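Local coordinates for protein trans-2-enoyl-CoA reductase [NADH] (Treponema denticola, PDB 4GGP) that reduces the carbon-carbon double bond of trans-2-enoyl-CoA thioesters such as crotonyl-CoA with NADH, a reductive step of bacterial fatty acid synthesis, at residues A[18-23]-A[382-387]; A[77-82]-A[115-120]; A[183-188]-A[358-363]; A[208-213]-A[254-259]; A[276-281]-A[306-311]. All coordinates share one frame; numbering follows the deposited sequence.

Contact 1: A[18-23]-A[382-387]; sequences NAHPQG and NGFDVE
Gly23 and Gly383 meet almost backbone to backbone, their CA atoms 4.1 Å apart, where the start of helix 21-38 runs against the turn that follows helix 371-380. Gly383, with positive phi, is the C-prime residue of the Schellman motif that closes helix 371-380. Having no side chains, the two glycines let the backbones approach this closely, and Gly23 CA donates a CA-H...O contact to Gly383 O at 3.3 Å.

Two conventional bonds lie beside this pair. The amide of Asn382 sends ND2 to Asn18 O at 2.7 Å, nearly straight at 175° and with the acceptor in the amide plane; the donor is tilted from the carbonyl plane. Asn382 O in turn receives His20 N at 3.0 Å.

The ring of Phe384 has His20 over one face and Asn18 near its edge. With CG anti to the carbonyl carbon (chi1 -64°), the ring swings back toward segment 18-23 although its CB points away. His20 CB sits 4.2 Å from the ring centroid, as a CH-pi contact. The Asn18 amide lies near CE2 and CZ, its plane 37° from the ring; its own polar atoms bond to Lys8 and Met10.

His20 is also the N-cap of helix 21-38, its ND1 accepting from Gly23 N at 3.2 Å. Because ND1 accepts there, any proton on the neutral imidazole would be expected on NE2, so the residue serves twice, ND1 capping the helix and CB lying over the Phe384 ring.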
# COMPACT_ATOMS: atom_id res chain seq x y z
N ASN A 18 18.56 4.34 -3.90
CA ASN A 18 18.77 3.24 -4.83
C ASN A 18 17.97 1.98 -4.50
O ASN A 18 17.14 1.98 -3.58
CB ASN A 18 20.26 2.92 -4.96
CG ASN A 18 20.90 2.59 -3.63
OD1 ASN A 18 20.33 2.85 -2.57
ND2 ASN A 18 22.10 2.03 -3.68
N ALA A 19 18.20 0.91 -5.26
CA ALA A 19 17.51 -0.35 -5.04
C ALA A 19 18.38 -1.53 -5.46
O ALA A 19 19.25 -1.40 -6.32
CB ALA A 19 16.18 -0.37 -5.81
N HIS A 20 18.13 -2.68 -4.84
CA HIS A 20 18.87 -3.90 -5.15
C HIS A 20 17.97 -4.87 -5.92
O HIS A 20 16.97 -5.34 -5.38
CB HIS A 20 19.37 -4.56 -3.86
CG HIS A 20 20.47 -5.54 -4.07
ND1 HIS A 20 20.27 -6.77 -4.65
CD2 HIS A 20 21.79 -5.48 -3.77
CE1 HIS A 20 21.42 -7.43 -4.71
NE2 HIS A 20 22.36 -6.67 -4.18
N PRO A 21 18.32 -5.16 -7.19
CA PRO A 21 17.48 -5.97 -8.08
C PRO A 21 17.17 -7.37 -7.57
O PRO A 21 16.00 -7.78 -7.58
CB PRO A 21 18.31 -6.05 -9.37
CG PRO A 21 19.19 -4.85 -9.33
CD PRO A 21 19.52 -4.65 -7.87
N GLN A 22 18.18 -8.11 -7.14
CA GLN A 22 17.96 -9.47 -6.66
C GLN A 22 17.25 -9.46 -5.30
O GLN A 22 16.48 -10.37 -4.99
CB GLN A 22 19.27 -10.26 -6.57
CG GLN A 22 19.87 -10.61 -7.93
CD GLN A 22 20.44 -9.39 -8.64
OE1 GLN A 22 20.92 -8.46 -7.99
NE2 GLN A 22 20.36 -9.39 -9.96
N GLY A 23 17.52 -8.43 -4.51
CA GLY A 23 16.85 -8.26 -3.23
C GLY A 23 15.36 -8.03 -3.39
O GLY A 23 14.55 -8.63 -2.69
N ASN A 382 13.23 -1.36 -0.69
CA ASN A 382 14.13 -1.12 -1.82
C ASN A 382 15.03 -2.31 -2.10
O ASN A 382 15.98 -2.21 -2.87
CB ASN A 382 14.99 0.13 -1.58
CG ASN A 382 14.20 1.42 -1.69
OD1 ASN A 382 13.09 1.53 -1.17
ND2 ASN A 382 14.76 2.40 -2.37
N GLY A 383 14.72 -3.45 -1.48
CA GLY A 383 15.45 -4.68 -1.74
C GLY A 383 16.70 -4.88 -0.91
O GLY A 383 17.50 -5.76 -1.20
N PHE A 384 16.85 -4.09 0.15
CA PHE A 384 18.00 -4.23 1.03
C PHE A 384 17.64 -4.96 2.33
O PHE A 384 16.47 -5.08 2.68
CB PHE A 384 18.62 -2.87 1.35
CG PHE A 384 19.19 -2.17 0.14
CD1 PHE A 384 20.42 -2.54 -0.38
CD2 PHE A 384 18.49 -1.14 -0.47
CE1 PHE A 384 20.94 -1.90 -1.49
CE2 PHE A 384 19.01 -0.49 -1.58
CZ PHE A 384 20.24 -0.87 -2.09
N ASP A 385 18.66 -5.47 3.02
CA ASP A 385 18.49 -6.19 4.28
C ASP A 385 17.53 -7.38 4.13
O ASP A 385 16.85 -7.74 5.08
CB ASP A 385 18.01 -5.25 5.38
CG ASP A 385 18.27 -5.80 6.77
OD1 ASP A 385 19.40 -6.29 7.01
OD2 ASP A 385 17.35 -5.77 7.61
N VAL A 386 17.47 -7.95 2.94
CA VAL A 386 16.62 -9.10 2.69
C VAL A 386 17.40 -10.37 2.99
O VAL A 386 18.55 -10.51 2.57
CB VAL A 386 16.11 -9.13 1.23
CG1 VAL A 386 15.36 -10.42 0.95
CG2 VAL A 386 15.22 -7.92 0.94
N GLU A 387 16.78 -11.29 3.72
CA GLU A 387 17.41 -12.54 4.12
C GLU A 387 17.78 -13.40 2.92
O GLU A 387 16.99 -13.54 1.99
CB GLU A 387 16.48 -13.33 5.05
CG GLU A 387 16.97 -14.72 5.42
CD GLU A 387 17.97 -14.71 6.56
OE1 GLU A 387 18.21 -13.63 7.13
OE2 GLU A 387 18.52 -15.79 6.87

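Contact 2: A[77-82]-A[115-120]; sequences ATIGVS and VTIDGD
Backbone hydrogen bonds carry most of this contact: segments 77-82 and 115-118 run parallel, 17° apart, with Ile79 beside Val115 and Val81 beside Ile117. Gly80 works in both directions, its N giving to Val115 O at 3.0 Å and its O taking Ile117 N at 2.8 Å, the latter almost straight at 175°. Val115 N to Thr78 O and Ser82 N to Ile117 O continue the ladder. The last rung, Gly119 N to Ser82 O, is 3.0 Å long, but its donor stands above the carbonyl plane as the chain leaves the strand.

Weaker CA-H...O contacts fill the spaces between rungs, among them Asp118 CA to Ser82 O at 3.1 Å.

Apolar contact is confined to the face bearing Ile79, Val81, Val115 and Ile117. Ile79 and Ile117 lie side by side and point the same way, Ile79 CG2 meeting Ile117 CD1 at 4.1 Å. Val81 CG2 lies 4.4 Å from Ile117 CB.

Polar side chains occupy the other face and bond outward. Ser82 OG pairs with Asn100, and Thr116 OG1 with Asp104 and Arg67. Asp118 OD1 accepts from the backbone N of Glu84, which plays an important role in discriminating NADH from NADPH, and Asp120, just beyond, belongs to the NAD(+) site.

The pair forms the strands of a right-handed beta-alpha-beta crossover through helix 95-110, at one edge of the parallel Rossmann-type sheet. That helix covers the Thr116 face, helix 124-137 covers the Ile117 face, and strand 52-56 flanks strand 77-82 on its other side.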
# COMPACT_ATOMS: atom_id res chain seq x y z
N ALA A 77 -6.24 -14.33 -12.86
CA ALA A 77 -5.56 -13.52 -13.86
C ALA A 77 -5.51 -12.09 -13.35
O ALA A 77 -6.48 -11.62 -12.75
CB ALA A 77 -6.31 -13.58 -15.20
N THR A 78 -4.40 -11.40 -13.57
CA THR A 78 -4.25 -10.04 -13.07
C THR A 78 -3.65 -9.05 -14.07
O THR A 78 -2.69 -9.36 -14.77
CB THR A 78 -3.36 -9.98 -11.79
OG1 THR A 78 -2.03 -10.40 -12.11
CG2 THR A 78 -3.93 -10.87 -10.68
N ILE A 79 -4.23 -7.86 -14.11
CA ILE A 79 -3.61 -6.73 -14.78
C ILE A 79 -3.18 -5.72 -13.72
O ILE A 79 -4.01 -5.25 -12.93
CB ILE A 79 -4.58 -6.05 -15.77
CG1 ILE A 79 -4.99 -7.03 -16.87
CG2 ILE A 79 -3.93 -4.80 -16.36
CD1 ILE A 79 -6.02 -6.46 -17.83
N GLY A 80 -1.90 -5.40 -13.70
CA GLY A 80 -1.38 -4.42 -12.76
C GLY A 80 -0.98 -3.13 -13.44
O GLY A 80 -0.43 -3.14 -14.54
N VAL A 81 -1.27 -2.01 -12.79
CA VAL A 81 -0.87 -0.70 -13.27
C VAL A 81 0.05 -0.03 -12.24
O VAL A 81 -0.26 0.01 -11.05
CB VAL A 81 -2.09 0.20 -13.51
CG1 VAL A 81 -1.64 1.60 -13.90
CG2 VAL A 81 -2.99 -0.39 -14.60
N SER A 82 1.19 0.48 -12.70
CA SER A 82 2.07 1.27 -11.84
C SER A 82 2.99 2.15 -12.67
O SER A 82 3.31 1.84 -13.81
CB SER A 82 2.90 0.36 -10.92
OG SER A 82 3.74 -0.50 -11.67
N VAL A 115 -0.39 -9.28 -16.86
CA VAL A 115 0.06 -8.19 -17.72
C VAL A 115 0.24 -6.91 -16.91
O VAL A 115 -0.68 -6.45 -16.24
CB VAL A 115 -0.94 -7.92 -18.86
CG1 VAL A 115 -0.52 -6.69 -19.64
CG2 VAL A 115 -1.05 -9.13 -19.77
N THR A 116 1.44 -6.34 -17.00
CA THR A 116 1.76 -5.13 -16.27
C THR A 116 1.79 -3.93 -17.20
O THR A 116 2.48 -3.96 -18.22
CB THR A 116 3.13 -5.25 -15.57
OG1 THR A 116 3.08 -6.32 -14.61
CG2 THR A 116 3.49 -3.95 -14.86
N ILE A 117 1.04 -2.90 -16.86
CA ILE A 117 1.04 -1.67 -17.65
C ILE A 117 1.72 -0.55 -16.88
O ILE A 117 1.26 -0.14 -15.81
CB ILE A 117 -0.39 -1.27 -18.06
CG1 ILE A 117 -0.97 -2.34 -18.99
CG2 ILE A 117 -0.39 0.08 -18.75
CD1 ILE A 117 -2.45 -2.23 -19.20
N ASP A 118 2.83 -0.07 -17.43
CA ASP A 118 3.65 0.94 -16.79
C ASP A 118 3.28 2.33 -17.32
O ASP A 118 3.37 2.59 -18.51
CB ASP A 118 5.13 0.65 -17.06
CG ASP A 118 6.06 1.41 -16.12
OD1 ASP A 118 5.70 2.52 -15.67
OD2 ASP A 118 7.17 0.90 -15.84
N GLY A 119 2.84 3.20 -16.42
CA GLY A 119 2.47 4.55 -16.79
C GLY A 119 1.69 5.28 -15.72
O GLY A 119 1.37 4.72 -14.68
N ASP A 120 1.38 6.55 -15.99
CA ASP A 120 0.59 7.37 -15.08
C ASP A 120 -0.84 6.86 -14.98
O ASP A 120 -1.64 7.01 -15.91
CB ASP A 120 0.60 8.82 -15.56
CG ASP A 120 -0.06 9.78 -14.59
OD1 ASP A 120 -0.59 9.32 -13.55
OD2 ASP A 120 -0.05 11.00 -14.87

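Contact 3: A[183-188]-A[358-363]; sequences GELKEI and EKVTGE
Gly183, in the turn of the two-stranded antiparallel beta hairpin formed by strands 173-178 and 185-190, passes alongside Gly362 in the loop that leaves helix 347-359, the carbonyl oxygens Gly183 O and Gly362 O lying 4.1 Å apart. Gly183 has the positive phi (102°) of the turn.

The next residue to touch is Leu185, at the start of strand 185-190, which supplies most of the contact from the hairpin side. CG stands anti to the carbonyl carbon (chi1 -74°), and the chain continues extended to CD1, which is thereby carried out over the backbone of the loop. There the methyl rests against peptide atoms more than side chains: Thr361 C, Val360 O at 3.7 Å and Gly362 N at 4.0 Å. On its hairpin side Leu185 also packs on Val178 of the partner strand.

Beyond it, strand 185-190 turns away from the loop. The loop itself is tied down by Asn364, whose OD1 takes Thr361 N and whose ND2 gives to Lys359 O, while Val360 packs on Ala365. No hydrogen bond crosses between the segments, and the contact lies at the surface away from the cofactor and substrate sites. Its one pairing of apolar side chains is Leu185 CD1 against Val360 CG1, at 4.2 Å, while the same CD1 approaches Thr361 C to 3.5 Å.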
# COMPACT_ATOMS: atom_id res chain seq x y z
N GLY A 183 19.03 6.83 16.03
CA GLY A 183 18.47 6.71 17.37
C GLY A 183 18.06 8.06 17.90
O GLY A 183 17.50 8.17 19.00
N GLU A 184 18.30 9.09 17.11
CA GLU A 184 17.99 10.46 17.51
C GLU A 184 16.50 10.71 17.72
O GLU A 184 15.70 10.51 16.80
CB GLU A 184 18.54 11.46 16.48
CG GLU A 184 17.95 12.85 16.63
CD GLU A 184 18.65 13.88 15.76
OE1 GLU A 184 18.66 13.72 14.53
OE2 GLU A 184 19.17 14.86 16.33
N LEU A 185 16.14 11.15 18.92
CA LEU A 185 14.80 11.66 19.18
C LEU A 185 14.78 13.16 18.89
O LEU A 185 15.73 13.87 19.22
CB LEU A 185 14.39 11.44 20.63
CG LEU A 185 14.00 10.07 21.15
CD1 LEU A 185 13.41 10.23 22.54
CD2 LEU A 185 13.01 9.38 20.23
N LYS A 186 13.70 13.63 18.28
CA LYS A 186 13.54 15.05 17.99
C LYS A 186 12.10 15.44 18.24
O LYS A 186 11.24 14.58 18.48
CB LYS A 186 13.87 15.35 16.53
CG LYS A 186 15.31 15.13 16.14
CD LYS A 186 15.50 15.22 14.64
CE LYS A 186 15.11 16.59 14.11
NZ LYS A 186 15.29 16.69 12.63
N GLU A 187 11.83 16.73 18.19
CA GLU A 187 10.47 17.22 18.08
C GLU A 187 10.36 17.98 16.77
O GLU A 187 11.12 18.91 16.52
CB GLU A 187 10.11 18.13 19.24
CG GLU A 187 10.11 17.43 20.58
CD GLU A 187 9.11 18.02 21.55
OE1 GLU A 187 8.86 19.24 21.48
OE2 GLU A 187 8.56 17.26 22.37
N ILE A 188 9.43 17.55 15.92
CA ILE A 188 9.17 18.26 14.68
C ILE A 188 7.73 18.75 14.64
O ILE A 188 6.89 18.31 15.43
CB ILE A 188 9.48 17.41 13.44
CG1 ILE A 188 8.64 16.13 13.43
CG2 ILE A 188 10.97 17.07 13.38
CD1 ILE A 188 8.95 15.22 12.26
N GLU A 358 5.62 7.47 25.82
CA GLU A 358 5.84 8.37 26.94
C GLU A 358 7.21 8.14 27.58
O GLU A 358 7.83 9.08 28.09
CB GLU A 358 4.73 8.21 27.98
CG GLU A 358 4.79 9.20 29.14
CD GLU A 358 4.33 10.59 28.76
OE1 GLU A 358 3.36 10.70 27.98
OE2 GLU A 358 4.93 11.58 29.24
N LYS A 359 7.70 6.91 27.53
CA LYS A 359 8.91 6.52 28.24
C LYS A 359 10.18 6.65 27.42
O LYS A 359 11.28 6.64 27.96
CB LYS A 359 8.81 5.07 28.73
CG LYS A 359 7.71 4.79 29.74
CD LYS A 359 7.67 3.31 30.07
CE LYS A 359 6.31 2.87 30.58
NZ LYS A 359 6.32 1.42 30.93
N VAL A 360 10.03 6.74 26.10
CA VAL A 360 11.19 6.69 25.21
C VAL A 360 12.14 7.88 25.41
O VAL A 360 11.71 9.02 25.60
CB VAL A 360 10.75 6.56 23.72
CG1 VAL A 360 10.04 7.82 23.26
CG2 VAL A 360 11.95 6.24 22.83
N THR A 361 13.44 7.59 25.40
CA THR A 361 14.47 8.61 25.48
C THR A 361 15.56 8.28 24.46
O THR A 361 15.41 7.35 23.68
CB THR A 361 15.15 8.67 26.86
OG1 THR A 361 15.85 7.44 27.10
CG2 THR A 361 14.12 8.90 27.97
N GLY A 362 16.65 9.04 24.50
CA GLY A 362 17.73 8.86 23.56
C GLY A 362 18.45 7.53 23.67
O GLY A 362 18.59 6.81 22.69
N GLU A 363 18.91 7.20 24.88
CA GLU A 363 19.70 5.99 25.05
C GLU A 363 18.86 4.71 25.02
O GLU A 363 19.39 3.63 24.73
CB GLU A 363 20.55 6.04 26.33
CG GLU A 363 19.87 5.48 27.57
CD GLU A 363 18.82 6.42 28.14
OE1 GLU A 363 18.89 7.63 27.85
OE2 GLU A 363 17.91 5.94 28.86

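Contact 4: A[208-213]-A[254-259]; sequences EDWERW and EHLEAT
Trp210 reaches across from helix 208-219 to helix 248-266. Its CB points toward the partner helix, and CG, anti to the backbone N (chi1 -172°), places the six-membered ring beside Leu256 and Thr259. CE3 meets two methyls, Leu256 CD1 and Thr259 CG2, each at 4.0 Å. Further out, CZ3 comes to 3.9 Å from Leu256 O, which lies at the ring edge in its plane. On the pyrrole side NE1 bonds to Thr229 OG1 of strand 227-233.

Thr259 CG2 also touches Glu211 CB at 3.9 Å. Its OG1 turns back to His255 O at 2.8 Å, an oxygen that Thr259 N reaches from the opposite face. A water donating to both Glu211 OE1 (2.6 Å) and Thr259 OG1 bridges the helices, and OE1 has Arg262 as a salt-bridge partner. Nearer the N terminus of helix 208-219, Glu208 CG packs on His255 CE1 at 3.8 Å, while His255 ND1 pairs with Gly207 N.

The helix segments run 22° from parallel, their axes 9.8 Å apart. Leu256 and Trp210 both pack on Ala231, an arrangement of neighbouring helices layered on a Rossmann-type parallel sheet.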
# COMPACT_ATOMS: atom_id res chain seq x y z
N GLU A 208 -11.36 10.78 -6.61
CA GLU A 208 -11.65 11.22 -7.98
C GLU A 208 -11.17 10.23 -9.05
O GLU A 208 -11.91 9.92 -9.98
CB GLU A 208 -11.06 12.61 -8.27
CG GLU A 208 -11.82 13.76 -7.62
CD GLU A 208 -11.38 15.12 -8.13
OE1 GLU A 208 -10.49 15.18 -9.01
OE2 GLU A 208 -11.93 16.14 -7.65
N ASP A 209 -9.95 9.75 -8.91
CA ASP A 209 -9.41 8.83 -9.91
C ASP A 209 -10.04 7.44 -9.79
O ASP A 209 -10.26 6.77 -10.80
CB ASP A 209 -7.89 8.72 -9.80
CG ASP A 209 -7.29 7.94 -10.95
OD1 ASP A 209 -7.60 8.27 -12.12
OD2 ASP A 209 -6.52 6.99 -10.69
N TRP A 210 -10.30 7.02 -8.56
CA TRP A 210 -10.98 5.75 -8.30
C TRP A 210 -12.30 5.72 -9.07
O TRP A 210 -12.55 4.82 -9.87
CB TRP A 210 -11.23 5.58 -6.80
CG TRP A 210 -11.75 4.23 -6.40
CD1 TRP A 210 -11.66 3.06 -7.10
CD2 TRP A 210 -12.46 3.91 -5.19
NE1 TRP A 210 -12.26 2.04 -6.40
CE2 TRP A 210 -12.76 2.53 -5.23
CE3 TRP A 210 -12.86 4.66 -4.08
CZ2 TRP A 210 -13.44 1.89 -4.20
CZ3 TRP A 210 -13.54 4.02 -3.06
CH2 TRP A 210 -13.82 2.65 -3.13
N GLU A 211 -13.13 6.73 -8.83
CA GLU A 211 -14.40 6.86 -9.53
C GLU A 211 -14.24 6.90 -11.05
O GLU A 211 -15.03 6.29 -11.77
CB GLU A 211 -15.16 8.11 -9.05
CG GLU A 211 -16.56 8.24 -9.65
CD GLU A 211 -17.34 9.40 -9.06
OE1 GLU A 211 -16.73 10.27 -8.41
OE2 GLU A 211 -18.58 9.44 -9.25
N ARG A 212 -13.21 7.60 -11.53
CA ARG A 212 -12.96 7.70 -12.96
C ARG A 212 -12.61 6.35 -13.59
O ARG A 212 -13.08 6.03 -14.69
CB ARG A 212 -11.86 8.72 -13.27
CG ARG A 212 -11.59 8.90 -14.76
CD ARG A 212 -10.49 9.93 -15.02
NE ARG A 212 -11.00 11.29 -14.94
CZ ARG A 212 -11.26 12.05 -16.00
NH1 ARG A 212 -11.04 11.59 -17.22
NH2 ARG A 212 -11.73 13.27 -15.83
N TRP A 213 -11.80 5.56 -12.91
CA TRP A 213 -11.52 4.19 -13.36
C TRP A 213 -12.80 3.37 -13.46
O TRP A 213 -13.02 2.66 -14.44
CB TRP A 213 -10.53 3.48 -12.43
CG TRP A 213 -9.10 3.75 -12.75
CD1 TRP A 213 -8.31 4.71 -12.19
CD2 TRP A 213 -8.28 3.06 -13.70
NE1 TRP A 213 -7.05 4.66 -12.74
CE2 TRP A 213 -7.00 3.65 -13.66
CE3 TRP A 213 -8.51 1.99 -14.58
CZ2 TRP A 213 -5.96 3.22 -14.47
CZ3 TRP A 213 -7.46 1.56 -15.37
CH2 TRP A 213 -6.20 2.17 -15.32
N GLU A 254 -12.36 11.39 3.95
CA GLU A 254 -13.79 11.66 3.89
C GLU A 254 -14.29 11.70 2.45
O GLU A 254 -15.39 11.24 2.15
CB GLU A 254 -14.12 12.98 4.59
CG GLU A 254 -13.96 12.93 6.10
CD GLU A 254 -14.29 14.25 6.77
OE1 GLU A 254 -14.06 15.31 6.14
OE2 GLU A 254 -14.78 14.23 7.92
N HIS A 255 -13.48 12.26 1.56
CA HIS A 255 -13.83 12.30 0.15
C HIS A 255 -13.84 10.89 -0.43
O HIS A 255 -14.73 10.52 -1.19
CB HIS A 255 -12.85 13.19 -0.62
CG HIS A 255 -13.19 13.36 -2.08
ND1 HIS A 255 -12.87 12.41 -3.03
CD2 HIS A 255 -13.81 14.36 -2.74
CE1 HIS A 255 -13.28 12.82 -4.21
NE2 HIS A 255 -13.86 14.00 -4.06
N LEU A 256 -12.84 10.10 -0.05
CA LEU A 256 -12.73 8.72 -0.52
C LEU A 256 -13.91 7.89 -0.04
O LEU A 256 -14.45 7.07 -0.78
CB LEU A 256 -11.41 8.11 -0.03
CG LEU A 256 -10.96 6.79 -0.64
CD1 LEU A 256 -10.37 7.01 -2.02
CD2 LEU A 256 -9.96 6.09 0.27
N GLU A 257 -14.32 8.11 1.21
CA GLU A 257 -15.45 7.40 1.79
C GLU A 257 -16.77 7.79 1.11
O GLU A 257 -17.62 6.95 0.86
CB GLU A 257 -15.53 7.64 3.30
CG GLU A 257 -14.33 7.11 4.06
CD GLU A 257 -14.44 7.35 5.56
OE1 GLU A 257 -15.50 7.84 6.01
OE2 GLU A 257 -13.47 7.04 6.29
N ALA A 258 -16.91 9.08 0.81
CA ALA A 258 -18.09 9.57 0.10
C ALA A 258 -18.11 9.03 -1.33
O ALA A 258 -19.18 8.74 -1.87
CB ALA A 258 -18.11 11.10 0.09
N THR A 259 -16.93 8.90 -1.93
CA THR A 259 -16.81 8.32 -3.25
C THR A 259 -17.29 6.87 -3.25
O THR A 259 -17.99 6.43 -4.16
CB THR A 259 -15.36 8.37 -3.75
OG1 THR A 259 -14.94 9.74 -3.83
CG2 THR A 259 -15.25 7.73 -5.13
O HOH W 1 -15.04 11.25 -6.67

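Contact 5: A[276-281]-A[306-311]; sequences VNKGLV and GNHEGC
The NAD(+)-binding loop after strand 270-276, which includes Leu280 and Val281, packs here on the link between helices 291-305 and 311-323. Lys278 crosses to that link with its long side chain. CG lies between the backbone N and the carbonyl carbon (chi1 81°), and two bends near the end of the chain turn the ammonium group toward Glu309 O. NZ donates to this carbonyl oxygen at 3.2 Å, lying in the carbonyl plane, and makes a weak bond back to Gly279 O. On the way, CD passes 3.9 Å from Glu309 CB, so a methylene contact accompanies the hydrogen bond. NZ is also 4.2 Å from His308 ND1, too far for a bond; a positive lysine would probably disfavour protonation of that ring.

Leu280 takes the other end of the contact. Its branches part: CD2 sits 3.6 Å from Glu309 O, while CD1 packs on Cys311 SG, also at 3.6 Å. Thus Glu309 O has the lysine ammonium and a leucine methyl as neighbours. The carboxylate of Glu309 is engaged by Gln314 and Arg317 of helix 311-323.

Tyr62 of helix 61-74, another NAD(+)-site residue, touches both Leu280 and Cys311, and its OH bonds to Lys278 O. Phe299 of helix 291-305 packs on Lys278 and stacks edge-to-face with His308, and Gly310 forms the N-cap of helix 311-323.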
# COMPACT_ATOMS: atom_id res chain seq x y z
N VAL A 276 -9.72 -0.14 5.47
CA VAL A 276 -8.82 0.51 6.42
C VAL A 276 -7.79 -0.48 6.91
O VAL A 276 -8.12 -1.43 7.62
CB VAL A 276 -9.58 1.09 7.62
CG1 VAL A 276 -8.65 1.97 8.46
CG2 VAL A 276 -10.80 1.87 7.16
N ASN A 277 -6.54 -0.27 6.53
CA ASN A 277 -5.47 -1.21 6.85
C ASN A 277 -4.61 -0.76 8.03
O ASN A 277 -4.80 0.33 8.58
CB ASN A 277 -4.59 -1.46 5.63
CG ASN A 277 -5.37 -1.97 4.43
OD1 ASN A 277 -6.56 -2.29 4.52
ND2 ASN A 277 -4.69 -2.07 3.29
N LYS A 278 -3.66 -1.61 8.40
CA LYS A 278 -2.78 -1.30 9.53
C LYS A 278 -1.67 -0.32 9.13
O LYS A 278 -1.38 -0.13 7.95
CB LYS A 278 -2.17 -2.59 10.10
CG LYS A 278 -0.96 -3.09 9.32
CD LYS A 278 -0.41 -4.37 9.92
CE LYS A 278 0.08 -4.16 11.34
NZ LYS A 278 1.46 -3.62 11.35
N GLY A 279 -1.05 0.31 10.12
CA GLY A 279 0.05 1.23 9.86
C GLY A 279 1.34 0.49 9.59
O GLY A 279 1.68 -0.47 10.27
N LEU A 280 2.07 0.95 8.57
CA LEU A 280 3.35 0.35 8.20
C LEU A 280 4.29 1.45 7.74
O LEU A 280 3.89 2.60 7.60
CB LEU A 280 3.16 -0.69 7.09
CG LEU A 280 2.39 -1.95 7.50
CD1 LEU A 280 2.14 -2.86 6.31
CD2 LEU A 280 3.12 -2.71 8.61
N VAL A 281 5.56 1.10 7.54
CA VAL A 281 6.55 2.07 7.08
C VAL A 281 6.28 2.44 5.63
O VAL A 281 6.29 1.57 4.75
CB VAL A 281 7.98 1.52 7.21
CG1 VAL A 281 8.99 2.53 6.69
CG2 VAL A 281 8.29 1.17 8.66
N GLY A 306 2.41 -11.12 19.57
CA GLY A 306 2.36 -12.20 18.60
C GLY A 306 1.41 -12.00 17.43
O GLY A 306 1.05 -12.96 16.74
N ASN A 307 0.98 -10.76 17.21
CA ASN A 307 0.05 -10.48 16.11
C ASN A 307 0.54 -9.39 15.17
O ASN A 307 -0.26 -8.66 14.60
CB ASN A 307 -1.35 -10.15 16.64
CG ASN A 307 -1.37 -8.91 17.53
OD1 ASN A 307 -0.35 -8.25 17.72
ND2 ASN A 307 -2.54 -8.59 18.07
N HIS A 308 1.86 -9.26 15.03
CA HIS A 308 2.43 -8.32 14.07
C HIS A 308 2.24 -8.81 12.64
O HIS A 308 2.46 -9.99 12.36
CB HIS A 308 3.93 -8.14 14.33
CG HIS A 308 4.62 -7.33 13.28
ND1 HIS A 308 4.41 -5.98 13.12
CD2 HIS A 308 5.52 -7.69 12.32
CE1 HIS A 308 5.15 -5.54 12.11
NE2 HIS A 308 5.83 -6.55 11.62
N GLU A 309 1.82 -7.92 11.75
CA GLU A 309 1.63 -8.25 10.34
C GLU A 309 2.40 -7.29 9.42
O GLU A 309 2.49 -6.10 9.70
CB GLU A 309 0.15 -8.19 9.96
CG GLU A 309 -0.75 -9.28 10.55
CD GLU A 309 -2.21 -9.11 10.12
OE1 GLU A 309 -2.76 -7.99 10.32
OE2 GLU A 309 -2.79 -10.07 9.57
N GLY A 310 2.95 -7.82 8.34
CA GLY A 310 3.47 -7.01 7.25
C GLY A 310 2.41 -6.94 6.16
O GLY A 310 1.26 -7.30 6.39
N CYS A 311 2.80 -6.47 4.97
CA CYS A 311 1.84 -6.27 3.89
C CYS A 311 1.14 -7.56 3.46
O CYS A 311 -0.07 -7.58 3.32
CB CYS A 311 2.51 -5.61 2.68
SG CYS A 311 2.96 -3.89 2.94

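From the N terminus, contact 1 opens first and closes last, joining the start of helix 21-38 to the turn after helix 371-380; the other four all fall within its span. Contact 2 closes early, between the edge strand of the parallel sheet and its neighbour. Contact 3 then opens a wide loop from the hairpin to the end of helix 347-359, and it encloses contacts 4 and 5, which follow one another without crossing. Contact 4 pairs two helices on the sheet, and contact 5 ties the cofactor loop to a helix link. Contacts 2 and 4 touch directly, Val81 CG2 lying 4.2 Å from Trp213 CH2, whereas contact 3 sits apart at the surface.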